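Local coordinates for protein separin (Saccharomyces cerevisiae, PDB 5U1T) that cleaves the MCD1/SCC1 subunit of cohesin as a caspase-like cysteine protease, triggering chromosome segregation at the onset of anaphase, at residues 684-693 and 738-749; 1219-1230 and 1575-1583. All coordinates share one frame; numbering follows the deposited sequence.

Contact 1: 684-693 and 738-749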
loop_
_atom_site.group_PDB
_atom_site.type_symbol
_atom_site.label_atom_id
_atom_site.label_comp_id
_atom_site.label_asym_id
_atom_site.label_seq_id
_atom_site.Cartn_x
_atom_site.Cartn_y
_atom_site.Cartn_z
ATOM N N LEU A 684 14.109 5.402 0.383
ATOM C CA LEU A 684 12.841 4.735 0.172
ATOM C C LEU A 684 11.774 5.790 -0.052
ATOM O O LEU A 684 10.912 5.655 -0.927
ATOM C CB LEU A 684 12.489 3.840 1.357
ATOM C CG LEU A 684 13.051 2.413 1.355
ATOM C CD1 LEU A 684 12.903 1.775 2.736
ATOM C CD2 LEU A 684 12.382 1.545 0.298
ATOM N N LEU A 685 11.852 6.858 0.726
ATOM C CA LEU A 685 10.865 7.915 0.638
ATOM C C LEU A 685 10.926 8.640 -0.699
ATOM O O LEU A 685 9.911 8.858 -1.343
ATOM C CB LEU A 685 11.059 8.900 1.771
ATOM C CG LEU A 685 9.816 9.714 2.083
ATOM C CD1 LEU A 685 8.797 8.777 2.681
ATOM C CD2 LEU A 685 10.177 10.858 3.036
ATOM N N HIS A 686 12.126 9.011 -1.107
ATOM C CA HIS A 686 12.330 9.661 -2.384
ATOM C C HIS A 686 11.830 8.762 -3.541
ATOM O O HIS A 686 11.075 9.207 -4.417
ATOM C CB HIS A 686 13.818 10.015 -2.526
ATOM C CG HIS A 686 14.179 10.669 -3.826
ATOM N ND1 HIS A 686 13.348 11.553 -4.479
ATOM C CD2 HIS A 686 15.298 10.574 -4.589
ATOM C CE1 HIS A 686 13.932 11.966 -5.592
ATOM N NE2 HIS A 686 15.118 11.391 -5.680
ATOM N N ALA A 687 12.219 7.489 -3.521
ATOM C CA ALA A 687 11.931 6.580 -4.627
ATOM C C ALA A 687 10.439 6.273 -4.719
ATOM O O ALA A 687 9.872 6.210 -5.803
ATOM C CB ALA A 687 12.736 5.286 -4.484
ATOM N N SER A 688 9.803 6.087 -3.574
ATOM C CA SER A 688 8.401 5.736 -3.567
ATOM C C SER A 688 7.554 6.808 -4.261
ATOM O O SER A 688 6.586 6.494 -4.945
ATOM C CB SER A 688 7.921 5.518 -2.134
ATOM O OG SER A 688 6.762 4.707 -2.102
ATOM N N SER A 689 7.933 8.068 -4.100
ATOM C CA SER A 689 7.133 9.163 -4.626
ATOM C C SER A 689 7.249 9.288 -6.141
ATOM O O SER A 689 6.362 9.839 -6.795
ATOM C CB SER A 689 7.541 10.484 -3.978
ATOM O OG SER A 689 8.871 10.813 -4.321
ATOM N N LEU A 690 8.348 8.787 -6.687
ATOM C CA LEU A 690 8.617 8.938 -8.104
ATOM C C LEU A 690 7.999 7.843 -8.953
ATOM O O LEU A 690 8.286 7.741 -10.125
ATOM C CB LEU A 690 10.118 8.968 -8.344
ATOM C CG LEU A 690 10.802 10.228 -7.828
ATOM C CD1 LEU A 690 12.290 10.220 -8.139
ATOM C CD2 LEU A 690 10.124 11.467 -8.415
ATOM N N ILE A 691 7.136 7.030 -8.373
ATOM C CA ILE A 691 6.706 5.840 -9.075
ATOM C C ILE A 691 5.517 6.093 -10.022
ATOM O O ILE A 691 5.511 5.577 -11.131
ATOM C CB ILE A 691 6.388 4.724 -8.063
ATOM C CG1 ILE A 691 7.699 4.188 -7.477
ATOM C CG2 ILE A 691 5.604 3.590 -8.707
ATOM C CD1 ILE A 691 7.517 3.134 -6.410
ATOM N N ASN A 692 4.553 6.909 -9.599
ATOM C CA ASN A 692 3.349 7.278 -10.370
ATOM C C ASN A 692 3.465 7.422 -11.913
ATOM O O ASN A 692 4.377 8.085 -12.398
ATOM C CB ASN A 692 2.827 8.590 -9.800
ATOM C CG ASN A 692 1.369 8.813 -10.085
ATOM O OD1 ASN A 692 0.961 8.925 -11.236
ATOM N ND2 ASN A 692 0.571 8.908 -9.033
ATOM N N VAL A 693 2.531 6.820 -12.670
ATOM C CA VAL A 693 2.590 6.839 -14.144
ATOM C C VAL A 693 2.519 8.253 -14.699
ATOM O O VAL A 693 3.250 8.605 -15.630
ATOM C CB VAL A 693 1.449 6.010 -14.819
ATOM C CG1 VAL A 693 1.725 4.523 -14.737
ATOM C CG2 VAL A 693 0.065 6.351 -14.252
ATOM N N LEU A 738 8.121 -1.057 -1.492
ATOM C CA LEU A 738 8.597 -0.232 -2.598
ATOM C C LEU A 738 8.520 -1.014 -3.902
ATOM O O LEU A 738 8.044 -0.513 -4.926
ATOM C CB LEU A 738 10.035 0.243 -2.365
ATOM C CG LEU A 738 10.639 1.022 -3.533
ATOM C CD1 LEU A 738 10.083 2.427 -3.577
ATOM C CD2 LEU A 738 12.149 1.027 -3.486
ATOM N N ASN A 739 9.001 -2.251 -3.849
ATOM C CA ASN A 739 9.074 -3.089 -5.030
ATOM C C ASN A 739 7.688 -3.544 -5.454
ATOM O O ASN A 739 7.448 -3.783 -6.622
ATOM C CB ASN A 739 9.995 -4.282 -4.784
ATOM C CG ASN A 739 11.478 -3.898 -4.821
ATOM O OD1 ASN A 739 12.026 -3.404 -3.834
ATOM N ND2 ASN A 739 12.133 -4.142 -5.949
ATOM N N ILE A 740 6.775 -3.647 -4.501
ATOM C CA ILE A 740 5.395 -3.958 -4.809
ATOM C C ILE A 740 4.800 -2.812 -5.621
ATOM O O ILE A 740 4.162 -3.018 -6.659
ATOM C CB ILE A 740 4.578 -4.196 -3.531
ATOM C CG1 ILE A 740 4.945 -5.562 -2.931
ATOM C CG2 ILE A 740 3.085 -4.073 -3.813
ATOM C CD1 ILE A 740 4.265 -5.904 -1.604
ATOM N N LYS A 741 5.045 -1.596 -5.148
ATOM C CA LYS A 741 4.549 -0.399 -5.805
ATOM C C LYS A 741 5.158 -0.230 -7.198
ATOM O O LYS A 741 4.489 0.249 -8.101
ATOM C CB LYS A 741 4.842 0.830 -4.945
ATOM C CG LYS A 741 3.962 2.024 -5.201
ATOM C CD LYS A 741 4.474 3.223 -4.451
ATOM C CE LYS A 741 3.699 4.460 -4.801
ATOM N NZ LYS A 741 4.350 5.661 -4.250
ATOM N N ILE A 742 6.417 -0.617 -7.377
ATOM C CA ILE A 742 7.044 -0.491 -8.681
ATOM C C ILE A 742 6.344 -1.403 -9.677
ATOM O O ILE A 742 5.935 -0.957 -10.744
ATOM C CB ILE A 742 8.537 -0.819 -8.642
ATOM C CG1 ILE A 742 9.315 0.279 -7.907
ATOM C CG2 ILE A 742 9.075 -0.936 -10.038
ATOM C CD1 ILE A 742 10.787 -0.039 -7.707
ATOM N N PHE A 743 6.170 -2.669 -9.306
ATOM C CA PHE A 743 5.493 -3.645 -10.168
ATOM C C PHE A 743 4.018 -3.327 -10.440
ATOM O O PHE A 743 3.501 -3.665 -11.491
ATOM C CB PHE A 743 5.601 -5.054 -9.567
ATOM C CG PHE A 743 6.954 -5.672 -9.730
ATOM C CD1 PHE A 743 7.590 -5.661 -10.961
ATOM C CD2 PHE A 743 7.604 -6.242 -8.652
ATOM C CE1 PHE A 743 8.861 -6.216 -11.114
ATOM C CE2 PHE A 743 8.876 -6.793 -8.792
ATOM C CZ PHE A 743 9.506 -6.782 -10.029
ATOM N N ASN A 744 3.351 -2.684 -9.489
ATOM C CA ASN A 744 1.971 -2.268 -9.660
ATOM C C ASN A 744 1.827 -1.176 -10.715
ATOM O O ASN A 744 0.906 -1.211 -11.528
ATOM C CB ASN A 744 1.389 -1.778 -8.330
ATOM C CG ASN A 744 0.496 -2.802 -7.670
ATOM O OD1 ASN A 744 0.124 -3.806 -8.276
ATOM N ND2 ASN A 744 0.135 -2.553 -6.418
ATOM N N GLU A 745 2.731 -0.202 -10.702
ATOM C CA GLU A 745 2.643 0.875 -11.674
ATOM C C GLU A 745 3.176 0.427 -13.018
ATOM O O GLU A 745 2.750 0.922 -14.064
ATOM C CB GLU A 745 3.385 2.109 -11.187
ATOM C CG GLU A 745 2.538 2.905 -10.235
ATOM C CD GLU A 745 1.640 3.881 -10.948
ATOM O OE1 GLU A 745 0.434 3.930 -10.645
ATOM O OE2 GLU A 745 2.148 4.622 -11.799
ATOM N N SER A 746 4.100 -0.519 -12.981
ATOM C CA SER A 746 4.644 -1.066 -14.200
ATOM C C SER A 746 3.572 -1.833 -14.981
ATOM O O SER A 746 3.572 -1.844 -16.217
ATOM C CB SER A 746 5.825 -1.965 -13.900
ATOM O OG SER A 746 6.488 -2.272 -15.106
ATOM N N ALA A 747 2.658 -2.463 -14.250
ATOM C CA ALA A 747 1.496 -3.081 -14.867
ATOM C C ALA A 747 0.658 -2.025 -15.603
ATOM O O ALA A 747 0.264 -2.233 -16.754
ATOM C CB ALA A 747 0.647 -3.808 -13.825
ATOM N N LYS A 748 0.402 -0.897 -14.933
ATOM C CA LYS A 748 -0.402 0.191 -15.474
ATOM C C LYS A 748 0.236 0.765 -16.744
ATOM O O LYS A 748 -0.450 1.008 -17.740
ATOM C CB LYS A 748 -0.583 1.284 -14.417
ATOM C CG LYS A 748 -1.826 2.153 -14.563
ATOM C CD LYS A 748 -1.836 3.287 -13.531
ATOM C CE LYS A 748 -3.143 4.075 -13.561
ATOM N NZ LYS A 748 -4.247 3.323 -12.913
ATOM N N LEU A 749 1.549 0.960 -16.726
ATOM C CA LEU A 749 2.231 1.501 -17.893
ATOM C C LEU A 749 2.176 0.556 -19.079
ATOM O O LEU A 749 1.823 0.967 -20.192
ATOM C CB LEU A 749 3.689 1.811 -17.585
ATOM C CG LEU A 749 3.957 3.218 -17.086
ATOM C CD1 LEU A 749 5.419 3.453 -17.073
ATOM C CD2 LEU A 749 3.273 4.248 -17.947
#

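Contact 2: 1219-1230 and 1575-1583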
loop_
_atom_site.group_PDB
_atom_site.type_symbol
_atom_site.label_atom_id
_atom_site.label_comp_id
_atom_site.label_asym_id
_atom_site.label_seq_id
_atom_site.Cartn_x
_atom_site.Cartn_y
_atom_site.Cartn_z
ATOM N N ARG A 1219 -42.300 -30.050 -21.428
ATOM C CA ARG A 1219 -41.225 -30.147 -22.417
ATOM C C ARG A 1219 -41.762 -30.068 -23.852
ATOM O O ARG A 1219 -41.139 -29.449 -24.717
ATOM C CB ARG A 1219 -40.413 -31.426 -22.229
ATOM C CG ARG A 1219 -39.730 -31.523 -20.884
ATOM C CD ARG A 1219 -38.497 -32.379 -20.957
ATOM N NE ARG A 1219 -37.324 -31.594 -21.314
ATOM C CZ ARG A 1219 -36.615 -31.785 -22.418
ATOM N NH1 ARG A 1219 -36.975 -32.735 -23.259
ATOM N NH2 ARG A 1219 -35.549 -31.031 -22.679
ATOM N N TYR A 1220 -42.910 -30.680 -24.116
ATOM C CA TYR A 1220 -43.525 -30.558 -25.439
ATOM C C TYR A 1220 -43.908 -29.094 -25.691
ATOM O O TYR A 1220 -43.910 -28.612 -26.828
ATOM C CB TYR A 1220 -44.750 -31.472 -25.567
ATOM C CG TYR A 1220 -44.473 -32.805 -26.242
ATOM C CD1 TYR A 1220 -44.062 -33.915 -25.506
ATOM C CD2 TYR A 1220 -44.651 -32.964 -27.628
ATOM C CE1 TYR A 1220 -43.827 -35.160 -26.125
ATOM C CE2 TYR A 1220 -44.417 -34.208 -28.261
ATOM C CZ TYR A 1220 -43.995 -35.307 -27.494
ATOM O OH TYR A 1220 -43.754 -36.534 -28.109
ATOM N N ASP A 1221 -44.214 -28.388 -24.612
ATOM C CA ASP A 1221 -44.585 -26.988 -24.686
ATOM C C ASP A 1221 -43.383 -26.088 -24.910
ATOM O O ASP A 1221 -43.441 -25.100 -25.642
ATOM C CB ASP A 1221 -45.287 -26.581 -23.411
ATOM C CG ASP A 1221 -46.143 -25.390 -23.607
ATOM O OD1 ASP A 1221 -45.621 -24.257 -23.504
ATOM O OD2 ASP A 1221 -47.337 -25.596 -23.901
ATOM N N LEU A 1222 -42.297 -26.431 -24.241
ATOM C CA LEU A 1222 -41.037 -25.747 -24.417
ATOM C C LEU A 1222 -40.529 -25.963 -25.834
ATOM O O LEU A 1222 -39.951 -25.059 -26.434
ATOM C CB LEU A 1222 -40.019 -26.242 -23.383
ATOM C CG LEU A 1222 -40.176 -25.653 -21.986
ATOM C CD1 LEU A 1222 -39.328 -26.409 -20.957
ATOM C CD2 LEU A 1222 -39.795 -24.180 -22.030
ATOM N N ASP A 1223 -40.764 -27.159 -26.366
ATOM C CA ASP A 1223 -40.340 -27.488 -27.720
ATOM C C ASP A 1223 -41.101 -26.637 -28.738
ATOM O O ASP A 1223 -40.506 -26.165 -29.700
ATOM C CB ASP A 1223 -40.530 -28.985 -28.002
ATOM C CG ASP A 1223 -39.932 -29.423 -29.342
ATOM O OD1 ASP A 1223 -38.700 -29.610 -29.424
ATOM O OD2 ASP A 1223 -40.703 -29.611 -30.312
ATOM N N LYS A 1224 -42.398 -26.419 -28.516
ATOM C CA LYS A 1224 -43.191 -25.635 -29.464
ATOM C C LYS A 1224 -42.822 -24.162 -29.394
ATOM O O LYS A 1224 -42.786 -23.480 -30.429
ATOM C CB LYS A 1224 -44.699 -25.785 -29.230
ATOM C CG LYS A 1224 -45.560 -25.055 -30.284
ATOM C CD LYS A 1224 -47.063 -25.233 -30.011
ATOM C CE LYS A 1224 -47.961 -24.728 -31.170
ATOM N NZ LYS A 1224 -49.222 -25.572 -31.437
ATOM N N ARG A 1225 -42.568 -23.670 -28.182
ATOM C CA ARG A 1225 -42.146 -22.292 -28.005
ATOM C C ARG A 1225 -40.861 -22.029 -28.783
ATOM O O ARG A 1225 -40.732 -20.987 -29.431
ATOM C CB ARG A 1225 -41.958 -21.974 -26.533
ATOM C CG ARG A 1225 -43.252 -21.864 -25.771
ATOM C CD ARG A 1225 -42.993 -21.642 -24.282
ATOM N NE ARG A 1225 -41.910 -20.691 -24.013
ATOM C CZ ARG A 1225 -41.420 -20.440 -22.797
ATOM N NH1 ARG A 1225 -41.912 -21.062 -21.732
ATOM N NH2 ARG A 1225 -40.435 -19.560 -22.637
ATOM N N MET A 1226 -39.924 -22.978 -28.746
ATOM C CA MET A 1226 -38.668 -22.790 -29.470
ATOM C C MET A 1226 -38.836 -22.869 -30.986
ATOM O O MET A 1226 -38.254 -22.069 -31.729
ATOM C CB MET A 1226 -37.614 -23.798 -29.048
ATOM C CG MET A 1226 -36.309 -23.514 -29.762
ATOM S SD MET A 1226 -34.919 -24.500 -29.234
ATOM C CE MET A 1226 -34.728 -23.935 -27.537
ATOM N N GLN A 1227 -39.612 -23.842 -31.443
ATOM C CA GLN A 1227 -39.945 -23.933 -32.854
ATOM C C GLN A 1227 -40.580 -22.640 -33.372
ATOM O O GLN A 1227 -40.267 -22.177 -34.466
ATOM C CB GLN A 1227 -40.900 -25.094 -33.106
ATOM C CG GLN A 1227 -41.507 -25.080 -34.508
ATOM C CD GLN A 1227 -42.453 -26.232 -34.757
ATOM O OE1 GLN A 1227 -43.364 -26.493 -33.964
ATOM N NE2 GLN A 1227 -42.240 -26.941 -35.867
ATOM N N GLN A 1228 -41.471 -22.063 -32.574
ATOM C CA GLN A 1228 -42.155 -20.849 -32.961
ATOM C C GLN A 1228 -41.178 -19.687 -33.056
ATOM O O GLN A 1228 -41.247 -18.900 -33.991
ATOM C CB GLN A 1228 -43.280 -20.534 -31.982
ATOM C CG GLN A 1228 -44.619 -21.109 -32.400
ATOM C CD GLN A 1228 -45.593 -21.221 -31.235
ATOM O OE1 GLN A 1228 -45.272 -20.842 -30.096
ATOM N NE2 GLN A 1228 -46.781 -21.763 -31.504
ATOM N N LEU A 1229 -40.260 -19.590 -32.105
ATOM C CA LEU A 1229 -39.289 -18.507 -32.099
ATOM C C LEU A 1229 -38.403 -18.556 -33.342
ATOM O O LEU A 1229 -38.126 -17.532 -33.965
ATOM C CB LEU A 1229 -38.432 -18.568 -30.831
ATOM C CG LEU A 1229 -37.272 -17.584 -30.679
ATOM C CD1 LEU A 1229 -37.774 -16.145 -30.670
ATOM C CD2 LEU A 1229 -36.501 -17.887 -29.412
ATOM N N LEU A 1230 -37.964 -19.754 -33.704
ATOM C CA LEU A 1230 -37.125 -19.926 -34.885
ATOM C C LEU A 1230 -37.919 -19.624 -36.154
ATOM O O LEU A 1230 -37.398 -19.073 -37.136
ATOM C CB LEU A 1230 -36.565 -21.342 -34.937
ATOM C CG LEU A 1230 -35.636 -21.780 -33.813
ATOM C CD1 LEU A 1230 -35.365 -23.268 -33.973
ATOM C CD2 LEU A 1230 -34.350 -20.991 -33.889
ATOM N N CYS A 1575 -35.118 -37.604 -33.078
ATOM C CA CYS A 1575 -35.539 -37.186 -31.761
ATOM C C CYS A 1575 -37.015 -36.924 -31.703
ATOM O O CYS A 1575 -37.574 -36.404 -32.630
ATOM C CB CYS A 1575 -34.803 -35.922 -31.363
ATOM S SG CYS A 1575 -33.031 -36.080 -31.175
ATOM N N HIS A 1576 -37.653 -37.285 -30.607
ATOM C CA HIS A 1576 -39.074 -37.041 -30.465
ATOM C C HIS A 1576 -39.315 -35.570 -30.270
ATOM O O HIS A 1576 -40.272 -35.029 -30.775
ATOM C CB HIS A 1576 -39.640 -37.789 -29.279
ATOM C CG HIS A 1576 -40.212 -39.118 -29.631
ATOM N ND1 HIS A 1576 -40.650 -40.011 -28.681
ATOM C CD2 HIS A 1576 -40.423 -39.705 -30.827
ATOM C CE1 HIS A 1576 -41.108 -41.090 -29.278
ATOM N NE2 HIS A 1576 -40.982 -40.929 -30.581
ATOM N N LEU A 1577 -38.476 -34.924 -29.481
ATOM C CA LEU A 1577 -38.601 -33.503 -29.303
ATOM C C LEU A 1577 -37.638 -32.997 -30.319
ATOM O O LEU A 1577 -36.449 -33.064 -30.152
ATOM C CB LEU A 1577 -38.233 -33.083 -27.904
ATOM C CG LEU A 1577 -39.350 -33.451 -26.945
ATOM C CD1 LEU A 1577 -39.297 -32.611 -25.700
ATOM C CD2 LEU A 1577 -40.688 -33.276 -27.611
ATOM N N ARG A 1578 -38.161 -32.525 -31.430
ATOM C CA ARG A 1578 -37.309 -32.080 -32.506
ATOM C C ARG A 1578 -36.507 -30.833 -32.261
ATOM O O ARG A 1578 -35.521 -30.628 -32.921
ATOM C CB ARG A 1578 -38.085 -31.974 -33.804
ATOM C CG ARG A 1578 -38.544 -33.324 -34.319
ATOM C CD ARG A 1578 -39.275 -33.210 -35.640
ATOM N NE ARG A 1578 -39.772 -34.499 -36.091
ATOM C CZ ARG A 1578 -40.542 -34.659 -37.155
ATOM N NH1 ARG A 1578 -40.956 -35.864 -37.494
ATOM N NH2 ARG A 1578 -40.898 -33.613 -37.876
ATOM N N TYR A 1579 -36.917 -29.990 -31.332
ATOM C CA TYR A 1579 -36.114 -28.800 -31.081
ATOM C C TYR A 1579 -35.376 -28.857 -29.745
ATOM O O TYR A 1579 -34.162 -28.727 -29.741
ATOM C CB TYR A 1579 -36.979 -27.532 -31.171
ATOM C CG TYR A 1579 -37.601 -27.394 -32.533
ATOM C CD1 TYR A 1579 -38.798 -28.026 -32.827
ATOM C CD2 TYR A 1579 -36.961 -26.689 -33.550
ATOM C CE1 TYR A 1579 -39.351 -27.945 -34.075
ATOM C CE2 TYR A 1579 -37.515 -26.595 -34.808
ATOM C CZ TYR A 1579 -38.716 -27.218 -35.061
ATOM O OH TYR A 1579 -39.309 -27.143 -36.305
ATOM N N LEU A 1580 -36.081 -29.048 -28.629
ATOM C CA LEU A 1580 -35.411 -29.089 -27.317
ATOM C C LEU A 1580 -34.227 -30.065 -27.297
ATOM O O LEU A 1580 -33.213 -29.795 -26.661
ATOM C CB LEU A 1580 -36.387 -29.457 -26.191
ATOM C CG LEU A 1580 -37.340 -28.397 -25.628
ATOM C CD1 LEU A 1580 -37.971 -28.877 -24.334
ATOM C CD2 LEU A 1580 -36.665 -27.035 -25.437
ATOM N N ASN A 1581 -34.354 -31.182 -28.016
ATOM C CA ASN A 1581 -33.261 -32.141 -28.128
ATOM C C ASN A 1581 -32.558 -32.107 -29.489
ATOM O O ASN A 1581 -31.326 -31.984 -29.544
ATOM C CB ASN A 1581 -33.776 -33.548 -27.832
ATOM C CG ASN A 1581 -33.867 -33.828 -26.341
ATOM O OD1 ASN A 1581 -32.945 -33.529 -25.590
ATOM N ND2 ASN A 1581 -34.987 -34.395 -25.910
ATOM N N GLY A 1582 -33.338 -32.192 -30.573
ATOM C CA GLY A 1582 -32.810 -32.226 -31.934
ATOM C C GLY A 1582 -32.045 -30.996 -32.436
ATOM O O GLY A 1582 -31.207 -31.111 -33.336
ATOM N N ALA A 1583 -32.329 -29.820 -31.871
ATOM C CA ALA A 1583 -31.650 -28.590 -32.279
ATOM C C ALA A 1583 -30.407 -28.337 -31.441
ATOM O O ALA A 1583 -29.655 -27.394 -31.691
ATOM C CB ALA A 1583 -32.596 -27.395 -32.184
#

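Contact 1: 684-693 and 738-749
K741 NZ is gripped from several sides. It gives S688 O a hydrogen bond modelled very short, at 2.5 Å, and S688 OG a weak one at 3.4 Å. Beyond the two segments it also forms a salt bridge with E651 of helix 642-655. The lysine chain is stretched out beyond CG, and CG stands anti to the backbone N (chi1 -157°). This carries the amine across toward the last turn of helix 680-689. The ammonium charge may suit the negative end of the helix dipole there.

The same lysine has a greasy side. I691 CD1 rests on K741 CD at 3.6 Å, crossing the chain at a slant. I691 CD1 also packs on I742 CG1 at 3.7 Å, the two side chains meeting at about a right angle. The other branch, I691 CG2, lies on E745 CG at 3.5 Å. I691 therefore fills the groove between successive turns of helix 738-749.

L738 covers the last turns of helix 680-689. Its CD1 lies against the S688 backbone and touches A687 CB and I691 CD1, while its CB meets L684 CD2 at 3.8 Å. At the far end V693 CG1 packs on L749 CG at 3.5 Å, the two chains sliding past each other in opposite directions. V693 CG2 touches K748 CD.

The axes of the short segments 684-689 and 738-749 approach to 10.2 Å, at 13°. This is near-parallel helix packing within an all-helical array, extended by the loop that leaves the shorter helix, away from the probable catalytic cysteine.

Contact 2: 1219-1230 and 1575-1583
R1219 turns its guanidinium over L1580, whose CD1 lies on one face, 3.6 Å from NH2. L1577 CD1 touches NH1, and the amide of N1581 stands at the group's edge. The polar end of R1219 is held by S1194 and T1197 of helix 1180-1198. Y1220 offers a ring face to L1577. CD2 of the leucine sits 3.7 Å from the ring centroid, almost on the normal, as a CH-pi contact. L1222 CB meets L1580 CD1.

D1223 carries the polar core. Its OD1 accepts two successive backbone N-H groups. Y1579 N comes to the syn lone pair at 2.6 Å, and L1580 N approaches nearly along the C-O axis at 2.8 Å. The carboxylate reaches them because CG is anti to the backbone N (chi1 -172°). Two bonds on one oxygen fix the loop against the helix.

M1226 SD packs on Y1579 CB at 4.1 Å. Q1227 crosses the tyrosine obliquely: its CB is over one ring face, 3.6 Å from the centroid, and its NE2 gives a weak hydrogen bond to Y1579 OH. L1230 CD1 comes obliquely to the ring at CD2, 3.8 Å away. A serine in place of Y1579 would probably open a gap beside Q1227 and L1230 and leave Q1227 NE2 without its weak bond.

The loop leads into strand 1585-1589, the antiparallel edge strand of a caspase-like sheet. N1581 bonds to T1533, and its side chain lies about 7 Å from that of C1497, the probable catalytic cysteine. This is consistent with a place beside the active site of the protease.

How the contacts relate
From the N terminus, the chain reaches contact 1 first. It closes a short loop of 44 residues that includes helix 700-714, and ties helix 680-689 to helix 729-752 in the helical domain. Contact 1 is complete before contact 2 opens, so the two are in series and neither nest nor cross. Contact 2 closes a much longer loop of 344 residues. That loop holds C1497 and most strands of the catalytic sheet, and the contact joins helix 1209-1237 to the loop before strand 1585-1589. The centres of contact 1 and contact 2 are about 58 Å apart. One is local to the helical array; the other ties together parts of the protease region far apart in sequence.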